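Local coordinates for protein Bse634I restriction endonuclease (Geobacillus stearothermophilus, PDB 1KNV) that probably cleaves double-stranded DNA at specific sites, as a metal-dependent type II restriction endonuclease of the PD-(D/E)XK superfamily, at residues K44-K49 and T278-I283; K103-K108 and T177-I182; D111-F116 and E122-L127. One frame throughout, in Å; residues are numbered along the deposited sequence.

How the interactions relate
From the N terminus, the chain passes first through 44-49 on helix 43-60, whose partner, 278-283, comes only near the end of the chain and leads into helix 281-291. Interaction 1 therefore closes the widest loop, with 228 residues between its segments. Within that loop, interaction 2 joins 103-108, at the end of edge strand 99-103, to 177-182, which follows helix 169-176. Interaction 3 lies deeper still: 111-116 meets 122-127 of helix 118-131 with five residues between. The three are thus nested and none crosses another. Interactions 2 and 3 also touch, M104 CE lying 3.7 Å from F112 CB, whereas interactions 1 and 3 sit on opposite sides of the chain's centre.

Interaction 1: residues K44-K49 and T278-I283; sequences KENLDK and TSFEDI
N46, in the first turn of helix 43-60, meets the ring of F280, close to the beginning of helix 281-291, and its side chain can be followed outward atom by atom. CB points toward 278-283 but remains 4.5 Å from F280 CE1. With CG anti to the carbonyl carbon (chi1 -83°), the amide swings to the ring: N46 CG comes within 4.1 Å of F280 CE1, and the tip atom N46 ND2 closes to 3.5 Å from the same carbon. Amide and ring planes stand 82° apart, and the approach is oblique to the ring. The polar work of the amide is done elsewhere, ND2 donating to the backbone carbonyls of S42 and T40 while OD1 bonds the hydroxyl of Y34; these partners fix the rotation of a buried group, so the meeting with F280 is one of packing. P39 also touches both N46 and F280.

A second link runs through the backbone. K44 N and T278 O are too far apart to bond directly, and a water fills the interval, accepting from K44 N at 2.9 Å and donating to T278 O at 2.7 Å. Around T278, D282 OD2 is gripped by two amides, T278 N at 2.7 Å and S279 N at 3.0 Å, the latter arriving from above the carboxylate plane. In return S279 OG accepts from D282 N at 3.3 Å. These reciprocal bonds between S279 and D282 define a capping box, the N-terminal motif that introduces helix 281-291.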
loop_
_atom_site.group_PDB
_atom_site.type_symbol
_atom_site.label_atom_id
_atom_site.label_comp_id
_atom_site.label_asym_id
_atom_site.label_seq_id
_atom_site.Cartn_x
_atom_site.Cartn_y
_atom_site.Cartn_z
ATOM N N LYS B 44 21.801 2.533 40.119
ATOM C CA LYS B 44 21.113 1.953 41.265
ATOM C C LYS B 44 21.765 2.411 42.570
ATOM O O LYS B 44 21.076 2.652 43.558
ATOM C CB LYS B 44 21.127 0.429 41.178
ATOM C CG LYS B 44 20.428 -0.243 42.337
ATOM C CD LYS B 44 20.454 -1.758 42.199
ATOM C CE LYS B 44 19.899 -2.442 43.451
ATOM N NZ LYS B 44 19.888 -3.938 43.316
ATOM N N GLU B 45 23.091 2.537 42.571
ATOM C CA GLU B 45 23.803 2.986 43.765
ATOM C C GLU B 45 23.482 4.448 44.098
ATOM O O GLU B 45 23.271 4.793 45.263
ATOM C CB GLU B 45 25.315 2.786 43.595
ATOM C CG GLU B 45 25.832 1.382 43.979
ATOM C CD GLU B 45 27.323 1.176 43.671
ATOM O OE1 GLU B 45 28.125 2.105 43.917
ATOM O OE2 GLU B 45 27.698 0.083 43.191
ATOM N N ASN B 46 23.441 5.306 43.082
ATOM C CA ASN B 46 23.109 6.714 43.293
ATOM C C ASN B 46 21.679 6.856 43.806
ATOM O O ASN B 46 21.383 7.731 44.625
ATOM C CB ASN B 46 23.268 7.487 41.984
ATOM C CG ASN B 46 24.684 7.900 41.743
ATOM O OD1 ASN B 46 25.131 8.943 42.201
ATOM N ND2 ASN B 46 25.428 7.064 41.035
ATOM N N LEU B 47 20.810 5.974 43.337
ATOM C CA LEU B 47 19.406 6.018 43.728
ATOM C C LEU B 47 19.228 5.533 45.166
ATOM O O LEU B 47 18.510 6.159 45.946
ATOM C CB LEU B 47 18.558 5.168 42.785
ATOM C CG LEU B 47 18.420 5.648 41.338
ATOM C CD1 LEU B 47 17.738 4.582 40.483
ATOM C CD2 LEU B 47 17.647 6.948 41.363
ATOM N N ASP B 48 19.910 4.439 45.516
ATOM C CA ASP B 48 19.852 3.883 46.871
ATOM C C ASP B 48 20.374 4.929 47.845
ATOM O O ASP B 48 19.793 5.133 48.901
ATOM C CB ASP B 48 20.681 2.611 46.998
ATOM C CG ASP B 48 20.062 1.453 46.259
ATOM O OD1 ASP B 48 18.849 1.536 45.946
ATOM O OD2 ASP B 48 20.786 0.470 45.997
ATOM N N LYS B 49 21.452 5.611 47.466
ATOM C CA LYS B 49 22.051 6.655 48.295
ATOM C C LYS B 49 21.053 7.757 48.583
ATOM O O LYS B 49 20.878 8.164 49.731
ATOM C CB LYS B 49 23.265 7.237 47.586
ATOM C CG LYS B 49 23.623 8.649 47.995
ATOM C CD LYS B 49 24.727 9.171 47.093
ATOM C CE LYS B 49 25.071 10.617 47.386
ATOM N NZ LYS B 49 26.089 11.114 46.409
ATOM N N THR B 278 23.017 0.258 33.481
ATOM C CA THR B 278 23.478 -0.035 34.834
ATOM C C THR B 278 24.254 1.153 35.358
ATOM O O THR B 278 24.036 1.614 36.475
ATOM C CB THR B 278 24.397 -1.277 34.868
ATOM O OG1 THR B 278 23.707 -2.406 34.316
ATOM C CG2 THR B 278 24.794 -1.600 36.300
ATOM N N SER B 279 25.150 1.658 34.522
ATOM C CA SER B 279 25.983 2.793 34.874
ATOM C C SER B 279 25.591 3.958 34.014
ATOM O O SER B 279 24.889 3.793 33.023
ATOM C CB SER B 279 27.455 2.471 34.609
ATOM O OG SER B 279 27.695 2.275 33.222
ATOM N N PHE B 280 26.051 5.140 34.386
ATOM C CA PHE B 280 25.758 6.316 33.595
ATOM C C PHE B 280 26.452 6.225 32.256
ATOM O O PHE B 280 26.016 6.822 31.277
ATOM C CB PHE B 280 26.192 7.565 34.339
ATOM C CG PHE B 280 25.303 7.885 35.472
ATOM C CD1 PHE B 280 25.406 7.180 36.660
ATOM C CD2 PHE B 280 24.281 8.810 35.320
ATOM C CE1 PHE B 280 24.499 7.383 37.688
ATOM C CE2 PHE B 280 23.367 9.027 36.329
ATOM C CZ PHE B 280 23.473 8.310 37.523
ATOM N N GLU B 281 27.535 5.468 32.202
ATOM C CA GLU B 281 28.236 5.321 30.946
ATOM C C GLU B 281 27.349 4.543 29.976
ATOM O O GLU B 281 27.437 4.736 28.762
ATOM C CB GLU B 281 29.561 4.587 31.152
ATOM C CG GLU B 281 30.287 4.299 29.853
ATOM C CD GLU B 281 31.651 3.687 30.077
ATOM O OE1 GLU B 281 31.764 2.794 30.941
ATOM O OE2 GLU B 281 32.605 4.090 29.380
ATOM N N ASP B 282 26.503 3.660 30.513
ATOM C CA ASP B 282 25.604 2.866 29.670
ATOM C C ASP B 282 24.597 3.752 28.936
ATOM O O ASP B 282 24.033 3.346 27.918
ATOM C CB ASP B 282 24.829 1.831 30.492
ATOM C CG ASP B 282 25.700 0.695 30.981
ATOM O OD1 ASP B 282 26.745 0.414 30.344
ATOM O OD2 ASP B 282 25.317 0.068 31.993
ATOM N N ILE B 283 24.364 4.947 29.472
ATOM C CA ILE B 283 23.446 5.901 28.873
ATOM C C ILE B 283 24.119 6.476 27.633
ATOM O O ILE B 283 23.499 6.588 26.577
ATOM C CB ILE B 283 23.119 7.055 29.852
ATOM C CG1 ILE B 283 22.389 6.514 31.084
ATOM C CG2 ILE B 283 22.280 8.109 29.148
ATOM C CD1 ILE B 283 22.121 7.567 32.161
HETATM O O HOH W 1 22.481 0.387 38.282
#

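Interaction 2: residues K103-K108 and T177-I182; sequences KMPNVK and TLFKDI
A methionine and a proline pack on a phenylalanine ring in this buried contact between two loops: 103-108 runs on from edge strand 99-103, whereas the loop 177-182 lies between helix 169-176 and strand 191-198. The CG of F179 sits between the backbone N and the carbonyl carbon (chi1 55°), the crowded position, and from there the ring reaches M104 and P105. M104, bent at chi2 and chi3, brings SD to 3.6 Å from F179 CB; the sulfur lies 5.1 Å from the ring centroid and 57° off the ring normal, an oblique Met-aromatic approach. P105 comes from the opposite direction to F179, with P105 CD 3.5 Å from F179 CE2. At the ring's edge, in its plane, K103 O is 3.9 Å from F179 CD2. That carbonyl also accepts from a water at 3.1 Å, which takes a weak bond from L178 N. Replacing F179 by an alanine would keep the CB that M104 SD touches but would probably leave P105 CD without the ring it packs on, opening a gap between the loops. The strand end borders D146, a calcium ligand in a structure of this protein, which bonds M104 through the backbone. F110 meets the F179 ring at about 40°, I102 of strand 99-103 packs against L178 and F179, and L148 of strand 147-151 lies against M104, while K103 runs to helix 68-93.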
loop_
_atom_site.group_PDB
_atom_site.type_symbol
_atom_site.label_atom_id
_atom_site.label_comp_id
_atom_site.label_asym_id
_atom_site.label_seq_id
_atom_site.Cartn_x
_atom_site.Cartn_y
_atom_site.Cartn_z
ATOM N N LYS B 103 14.110 14.852 27.537
ATOM C CA LYS B 103 13.424 13.997 28.491
ATOM C C LYS B 103 11.950 14.390 28.471
ATOM O O LYS B 103 11.600 15.501 28.842
ATOM C CB LYS B 103 14.002 14.201 29.888
ATOM C CG LYS B 103 14.013 12.935 30.714
ATOM C CD LYS B 103 12.620 12.453 30.931
ATOM C CE LYS B 103 12.573 10.998 31.318
ATOM N NZ LYS B 103 11.143 10.609 31.397
ATOM N N MET B 104 11.090 13.475 28.041
ATOM C CA MET B 104 9.669 13.761 27.954
ATOM C C MET B 104 8.842 13.279 29.135
ATOM O O MET B 104 9.099 12.212 29.689
ATOM C CB MET B 104 9.092 13.149 26.677
ATOM C CG MET B 104 9.690 13.679 25.393
ATOM S SD MET B 104 9.404 15.436 25.194
ATOM C CE MET B 104 7.648 15.475 25.138
ATOM N N PRO B 105 7.826 14.067 29.528
ATOM C CA PRO B 105 6.924 13.750 30.638
ATOM C C PRO B 105 5.872 12.800 30.066
ATOM O O PRO B 105 6.011 12.352 28.926
ATOM C CB PRO B 105 6.334 15.104 30.987
ATOM C CG PRO B 105 6.179 15.720 29.635
ATOM C CD PRO B 105 7.491 15.382 28.950
ATOM N N ASN B 106 4.825 12.490 30.823
ATOM C CA ASN B 106 3.804 11.591 30.298
ATOM C C ASN B 106 2.907 12.352 29.311
ATOM O O ASN B 106 2.797 13.572 29.375
ATOM C CB ASN B 106 2.963 11.007 31.428
ATOM C CG ASN B 106 1.740 11.831 31.716
ATOM O OD1 ASN B 106 1.844 12.995 32.106
ATOM N ND2 ASN B 106 0.561 11.239 31.513
ATOM N N VAL B 107 2.259 11.620 28.410
ATOM C CA VAL B 107 1.408 12.218 27.383
ATOM C C VAL B 107 0.343 13.193 27.894
ATOM O O VAL B 107 -0.015 14.151 27.201
ATOM C CB VAL B 107 0.730 11.113 26.536
ATOM C CG1 VAL B 107 -0.312 10.380 27.371
ATOM C CG2 VAL B 107 0.128 11.713 25.274
ATOM N N LYS B 108 -0.162 12.968 29.099
ATOM C CA LYS B 108 -1.180 13.853 29.636
ATOM C C LYS B 108 -0.608 15.196 30.068
ATOM O O LYS B 108 -1.279 16.222 29.999
ATOM C CB LYS B 108 -1.897 13.168 30.787
ATOM C CG LYS B 108 -2.663 11.938 30.334
ATOM C CD LYS B 108 -3.526 11.370 31.452
ATOM C CE LYS B 108 -4.274 10.122 30.995
ATOM N NZ LYS B 108 -5.041 9.484 32.114
ATOM N N THR B 177 12.054 20.613 31.181
ATOM C CA THR B 177 11.046 21.381 30.444
ATOM C C THR B 177 11.588 21.797 29.095
ATOM O O THR B 177 11.106 22.749 28.496
ATOM C CB THR B 177 10.636 22.667 31.194
ATOM O OG1 THR B 177 11.785 23.510 31.370
ATOM C CG2 THR B 177 10.034 22.329 32.553
ATOM N N LEU B 178 12.593 21.076 28.618
ATOM C CA LEU B 178 13.218 21.377 27.339
ATOM C C LEU B 178 12.218 21.265 26.184
ATOM O O LEU B 178 12.261 22.034 25.232
ATOM C CB LEU B 178 14.398 20.423 27.137
ATOM C CG LEU B 178 15.456 20.682 26.070
ATOM C CD1 LEU B 178 16.048 22.081 26.206
ATOM C CD2 LEU B 178 16.532 19.630 26.233
ATOM N N PHE B 179 11.303 20.310 26.276
ATOM C CA PHE B 179 10.307 20.117 25.231
ATOM C C PHE B 179 9.492 21.380 24.962
ATOM O O PHE B 179 8.961 21.566 23.864
ATOM C CB PHE B 179 9.383 18.964 25.618
ATOM C CG PHE B 179 8.727 19.130 26.963
ATOM C CD1 PHE B 179 7.622 19.961 27.121
ATOM C CD2 PHE B 179 9.221 18.464 28.072
ATOM C CE1 PHE B 179 7.023 20.122 28.357
ATOM C CE2 PHE B 179 8.623 18.625 29.312
ATOM C CZ PHE B 179 7.520 19.458 29.451
ATOM N N LYS B 180 9.395 22.248 25.965
ATOM C CA LYS B 180 8.643 23.490 25.824
ATOM C C LYS B 180 9.300 24.475 24.846
ATOM O O LYS B 180 8.606 25.238 24.185
ATOM C CB LYS B 180 8.476 24.170 27.186
ATOM C CG LYS B 180 7.623 23.430 28.195
ATOM C CD LYS B 180 7.543 24.271 29.455
ATOM C CE LYS B 180 6.720 23.618 30.548
ATOM N NZ LYS B 180 6.685 24.495 31.764
ATOM N N ASP B 181 10.629 24.461 24.758
ATOM C CA ASP B 181 11.364 25.353 23.850
ATOM C C ASP B 181 11.121 25.027 22.375
ATOM O O ASP B 181 11.192 25.913 21.511
ATOM C CB ASP B 181 12.874 25.252 24.090
ATOM C CG ASP B 181 13.297 25.792 25.433
ATOM O OD1 ASP B 181 12.420 25.996 26.302
ATOM O OD2 ASP B 181 14.518 25.998 25.625
ATOM N N ILE B 182 10.861 23.757 22.079
ATOM C CA ILE B 182 10.657 23.358 20.699
ATOM C C ILE B 182 9.218 23.084 20.314
ATOM O O ILE B 182 8.968 22.610 19.212
ATOM C CB ILE B 182 11.484 22.110 20.352
ATOM C CG1 ILE B 182 10.991 20.923 21.165
ATOM C CG2 ILE B 182 12.963 22.355 20.637
ATOM C CD1 ILE B 182 11.656 19.637 20.772
HETATM O O HOH W 2 12.718 18.335 28.541
#

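Interaction 3: residues D111-F116 and E122-L127; sequences DFRKIF and EKLHQL
An Asx turn at D111 opens the 3-10 segment 112-115, and this short helical element and F116, which follows it, present R113 and F116 to L124 of helix 118-131. The turn is defined by D111 OD1, which accepts from R113 N at 2.8 Å with an N-H...O angle of 155°; the donor stands above the carboxylate plane. Backbone bonds from K114 N to D111 O, I115 N to F112 O and F116 N to R113 O then carry the three-residue spacing of a 3-10 helix.

L124 is the residue on which the contact centres, its side chain pointing toward the 3-10 segment and coming from the direction opposite to R113. The arginine chain stretches out and then bends at chi3 (56°), bringing the guanidinium to the leucine: NH2 of R113 lies 3.7 Å from L124 CB, and NE of R113 lies 3.9 Å from L124 CD1, both approaches being carbon against polar group with no bond between them. The charge is answered outside the pair, since R113 NH2 makes a salt bridge with E128, one turn farther along the same helix, and NH1 bonds the hydroxyl of T142; the buried guanidinium is thereby held in place while L124 packs on it. The aliphatic part of R113 is covered as well, R113 CG sitting 3.7 Å above one face of the F112 ring, toward the rim. L124 also packs on L223 of helix 203-227, and Q126, farther along helix 118-131, donates to W228 O of the second subunit, placing this helix at the subunit interface. F116 completes the contact: its side chain crosses that of L124 at about a right angle, and F116 CD1 comes within 4.1 Å of L124 CD1.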
loop_
_atom_site.group_PDB
_atom_site.type_symbol
_atom_site.label_atom_id
_atom_site.label_comp_id
_atom_site.label_asym_id
_atom_site.label_seq_id
_atom_site.Cartn_x
_atom_site.Cartn_y
_atom_site.Cartn_z
ATOM N N ASP B 111 1.700 16.166 25.479
ATOM C CA ASP B 111 1.718 15.227 24.360
ATOM C C ASP B 111 2.880 15.628 23.457
ATOM O O ASP B 111 2.891 16.737 22.920
ATOM C CB ASP B 111 0.412 15.329 23.584
ATOM C CG ASP B 111 0.368 14.396 22.400
ATOM O OD1 ASP B 111 1.443 13.955 21.946
ATOM O OD2 ASP B 111 -0.749 14.111 21.914
ATOM N N PHE B 112 3.846 14.728 23.279
ATOM C CA PHE B 112 5.036 15.014 22.464
ATOM C C PHE B 112 4.690 15.504 21.065
ATOM O O PHE B 112 5.460 16.251 20.458
ATOM C CB PHE B 112 5.939 13.772 22.369
ATOM C CG PHE B 112 5.591 12.836 21.229
ATOM C CD1 PHE B 112 6.242 12.936 20.005
ATOM C CD2 PHE B 112 4.598 11.876 21.377
ATOM C CE1 PHE B 112 5.906 12.090 18.941
ATOM C CE2 PHE B 112 4.256 11.031 20.325
ATOM C CZ PHE B 112 4.913 11.139 19.101
ATOM N N ARG B 113 3.537 15.075 20.556
ATOM C CA ARG B 113 3.086 15.474 19.226
ATOM C C ARG B 113 3.005 16.990 19.072
ATOM O O ARG B 113 3.048 17.512 17.964
ATOM C CB ARG B 113 1.732 14.830 18.928
ATOM C CG ARG B 113 1.862 13.337 18.686
ATOM C CD ARG B 113 0.539 12.629 18.753
ATOM N NE ARG B 113 -0.435 13.182 17.822
ATOM C CZ ARG B 113 -1.639 12.658 17.629
ATOM N NH1 ARG B 113 -1.998 11.572 18.307
ATOM N NH2 ARG B 113 -2.483 13.212 16.772
ATOM N N LYS B 114 2.911 17.693 20.195
ATOM C CA LYS B 114 2.839 19.142 20.178
ATOM C C LYS B 114 4.163 19.783 19.780
ATOM O O LYS B 114 4.230 20.997 19.608
ATOM C CB LYS B 114 2.379 19.646 21.546
ATOM C CG LYS B 114 0.930 19.280 21.842
ATOM C CD LYS B 114 0.605 19.318 23.319
ATOM C CE LYS B 114 0.676 20.717 23.861
ATOM N NZ LYS B 114 0.403 20.735 25.327
ATOM N N ILE B 115 5.220 18.986 19.632
ATOM C CA ILE B 115 6.502 19.556 19.219
ATOM C C ILE B 115 6.515 19.716 17.702
ATOM O O ILE B 115 7.328 20.448 17.144
ATOM C CB ILE B 115 7.725 18.687 19.645
ATOM C CG1 ILE B 115 7.754 17.366 18.874
ATOM C CG2 ILE B 115 7.678 18.430 21.150
ATOM C CD1 ILE B 115 9.073 16.617 19.039
ATOM N N PHE B 116 5.593 19.028 17.041
ATOM C CA PHE B 116 5.481 19.090 15.594
ATOM C C PHE B 116 4.980 20.440 15.106
ATOM O O PHE B 116 4.222 21.115 15.804
ATOM C CB PHE B 116 4.524 18.007 15.113
ATOM C CG PHE B 116 5.110 16.631 15.126
ATOM C CD1 PHE B 116 4.285 15.515 15.273
ATOM C CD2 PHE B 116 6.478 16.445 14.942
ATOM C CE1 PHE B 116 4.811 14.223 15.232
ATOM C CE2 PHE B 116 7.020 15.172 14.899
ATOM C CZ PHE B 116 6.182 14.051 15.044
ATOM N N GLU B 122 -1.773 19.193 11.606
ATOM C CA GLU B 122 -3.024 19.234 10.858
ATOM C C GLU B 122 -3.251 17.886 10.146
ATOM O O GLU B 122 -4.377 17.390 10.080
ATOM C CB GLU B 122 -2.981 20.376 9.835
ATOM C CG GLU B 122 -3.748 21.623 10.247
ATOM C CD GLU B 122 -3.275 22.881 9.519
ATOM O OE1 GLU B 122 -2.931 22.802 8.312
ATOM O OE2 GLU B 122 -3.264 23.960 10.160
ATOM N N LYS B 123 -2.184 17.292 9.614
ATOM C CA LYS B 123 -2.324 16.010 8.932
ATOM C C LYS B 123 -2.754 14.927 9.914
ATOM O O LYS B 123 -3.564 14.065 9.588
ATOM C CB LYS B 123 -1.014 15.605 8.249
ATOM C CG LYS B 123 -0.537 16.573 7.165
ATOM C CD LYS B 123 0.493 15.915 6.273
ATOM C CE LYS B 123 1.169 16.922 5.378
ATOM N NZ LYS B 123 0.165 17.724 4.658
ATOM N N LEU B 124 -2.216 14.974 11.124
ATOM C CA LEU B 124 -2.565 13.994 12.129
ATOM C C LEU B 124 -3.981 14.256 12.631
ATOM O O LEU B 124 -4.718 13.321 12.938
ATOM C CB LEU B 124 -1.569 14.048 13.290
ATOM C CG LEU B 124 -0.117 13.702 12.939
ATOM C CD1 LEU B 124 0.753 13.800 14.178
ATOM C CD2 LEU B 124 -0.049 12.298 12.352
ATOM N N HIS B 125 -4.361 15.528 12.723
ATOM C CA HIS B 125 -5.703 15.874 13.182
ATOM C C HIS B 125 -6.713 15.449 12.142
ATOM O O HIS B 125 -7.816 15.022 12.467
ATOM C CB HIS B 125 -5.814 17.372 13.440
ATOM C CG HIS B 125 -5.112 17.807 14.686
ATOM N ND1 HIS B 125 -4.439 19.006 14.785
ATOM C CD2 HIS B 125 -4.971 17.192 15.883
ATOM C CE1 HIS B 125 -3.908 19.110 15.994
ATOM N NE2 HIS B 125 -4.217 18.021 16.679
ATOM N N GLN B 126 -6.330 15.556 10.884
ATOM C CA GLN B 126 -7.215 15.148 9.819
ATOM C C GLN B 126 -7.382 13.612 9.895
ATOM O O GLN B 126 -8.484 13.085 9.688
ATOM C CB GLN B 126 -6.616 15.601 8.493
ATOM C CG GLN B 126 -7.430 15.291 7.281
ATOM C CD GLN B 126 -7.262 13.857 6.853
ATOM O OE1 GLN B 126 -6.200 13.264 7.055
ATOM N NE2 GLN B 126 -8.300 13.292 6.238
ATOM N N LEU B 127 -6.299 12.899 10.214
ATOM C CA LEU B 127 -6.343 11.438 10.342
ATOM C C LEU B 127 -7.290 11.051 11.481
ATOM O O LEU B 127 -8.145 10.185 11.322
ATOM C CB LEU B 127 -4.937 10.876 10.608
ATOM C CG LEU B 127 -4.772 9.397 10.994
ATOM C CD1 LEU B 127 -5.419 8.493 9.963
ATOM C CD2 LEU B 127 -3.295 9.069 11.118
#